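Local coordinates for protein endolysin (Clostridium phage phiCD27, PDB 3QAY) that probably cleaves the amide bond between N-acetylmuramic acid and L-alanine in clostridial cell-wall peptidoglycan, as a zinc-dependent amidase, at residues Cys18-Ala21 with Asn26-Gln29. Numbering follows the deposited sequence.
With ZN (zinc ion), chain E.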
loop_
_atom_site.group_PDB
_atom_site.type_symbol
_atom_site.label_atom_id
_atom_site.label_comp_id
_atom_site.label_asym_id
_atom_site.label_seq_id
_atom_site.Cartn_x
_atom_site.Cartn_y
_atom_site.Cartn_z
ATOM N N CYS A 18 10.971 11.097 9.612
ATOM C CA CYS A 18 10.106 10.256 8.788
ATOM C C CYS A 18 9.069 9.576 9.678
ATOM O O CYS A 18 9.414 8.981 10.694
ATOM C CB CYS A 18 10.921 9.206 8.051
ATOM S SG CYS A 18 9.942 8.264 6.883
ATOM N N THR A 19 7.801 9.650 9.288
ATOM C CA THR A 19 6.719 9.195 10.159
ATOM C C THR A 19 6.428 7.693 10.019
ATOM O O THR A 19 5.578 7.151 10.733
ATOM C CB THR A 19 5.442 10.002 9.903
ATOM O OG1 THR A 19 4.985 9.781 8.560
ATOM C CG2 THR A 19 5.708 11.492 10.126
ATOM N N SER A 20 7.147 7.023 9.117
ATOM C CA SER A 20 6.920 5.604 8.851
ATOM C C SER A 20 7.695 4.719 9.819
ATOM O O SER A 20 8.578 5.190 10.540
ATOM C CB SER A 20 7.315 5.265 7.406
ATOM O OG SER A 20 8.715 5.107 7.247
ATOM N N ALA A 21 7.368 3.428 9.822
ATOM C CA ALA A 21 8.212 2.442 10.491
ATOM C C ALA A 21 9.574 2.390 9.796
ATOM O O ALA A 21 9.693 2.727 8.612
ATOM C CB ALA A 21 7.560 1.073 10.489
ATOM N N ASN A 26 13.585 1.295 5.252
ATOM C CA ASN A 26 12.642 2.336 5.635
ATOM C C ASN A 26 11.335 2.121 4.889
ATOM O O ASN A 26 11.334 1.933 3.672
ATOM C CB ASN A 26 13.203 3.732 5.358
ATOM C CG ASN A 26 12.338 4.827 5.949
ATOM O OD1 ASN A 26 12.456 5.174 7.136
ATOM N ND2 ASN A 26 11.464 5.381 5.129
ATOM N N GLU A 27 10.229 2.139 5.625
ATOM C CA GLU A 27 8.911 1.881 5.054
ATOM C C GLU A 27 8.554 2.913 3.988
ATOM O O GLU A 27 8.203 2.552 2.867
ATOM C CB GLU A 27 7.852 1.870 6.156
ATOM C CG GLU A 27 6.428 1.924 5.655
ATOM C CD GLU A 27 5.404 1.928 6.766
ATOM O OE1 GLU A 27 5.779 2.042 7.955
ATOM O OE2 GLU A 27 4.207 1.830 6.438
ATOM N N TYR A 28 8.644 4.192 4.344
ATOM C CA TYR A 28 8.286 5.271 3.420
ATOM C C TYR A 28 9.082 5.198 2.120
ATOM O O TYR A 28 8.501 5.261 1.033
ATOM C CB TYR A 28 8.478 6.635 4.081
ATOM C CG TYR A 28 8.333 7.809 3.141
ATOM C CD1 TYR A 28 7.077 8.310 2.805
ATOM C CD2 TYR A 28 9.453 8.429 2.597
ATOM C CE1 TYR A 28 6.944 9.402 1.947
ATOM C CE2 TYR A 28 9.329 9.509 1.736
ATOM C CZ TYR A 28 8.077 9.992 1.416
ATOM O OH TYR A 28 7.959 11.068 0.563
ATOM N N GLN A 29 10.402 5.052 2.240
ATOM C CA GLN A 29 11.290 5.004 1.079
ATOM C C GLN A 29 10.973 3.800 0.188
ATOM O O GLN A 29 10.893 3.952 -1.030
ATOM C CB GLN A 29 12.769 4.973 1.494
ATOM C CG GLN A 29 13.272 6.237 2.224
ATOM C CD GLN A 29 13.250 7.502 1.360
ATOM O OE1 GLN A 29 13.310 7.439 0.127
ATOM N NE2 GLN A 29 13.153 8.657 2.011
HETATM ZN ZN ZN E . 2.655 2.366 7.721
HETATM O O HOH W 1 1.019 3.094 9.360
#
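Two flat groups receive the 18-21 loop: the ring of Tyr28, approached obliquely by the sulfur of Cys18, and the carboxylate of Glu27, approached by the backbone of Ala21. Cys18 SG stands 5.0 Å from the Tyr28 ring centroid and packs on Tyr28 CB at 3.6 Å, an oblique sulfur-aromatic contact suited to a small, polarisable thiol. At the ring's edge, in plane, lies Gln29 NE2; tyrosine is long enough to lead away from the loop and bond Glu56 through its hydroxyl. Ala21 N donates to Glu27 OE1 over 2.8 Å, meeting the anti side of the carboxylate 24° out of its plane, while Glu27 OE2 binds zinc at 2.1 Å. The extended glutamate chain carries its carboxylate to the metal, two oxygens divide the roles, and zinc, Leu86 N and Ala21 N together fix its rotation. Serine suits position 20 because its short hydroxyl both accepts and donates. With Ser20 OG between backbone N and carbonyl carbon (chi1 80°), it takes the hydrogen of Tyr28 N at 3.0 Å. It gives its own to Ala21 O. Ala21 O also accepts from Glu27 N at 3.1 Å, the two donors arriving from opposite faces of its plane. Asn26 is the N-cap. The loop follows strand 3-8 and folds against the start of helix 27-44, where Glu27 joins His10 and His85 of strand 80-87 as protein ligands of the zinc, which also holds a water.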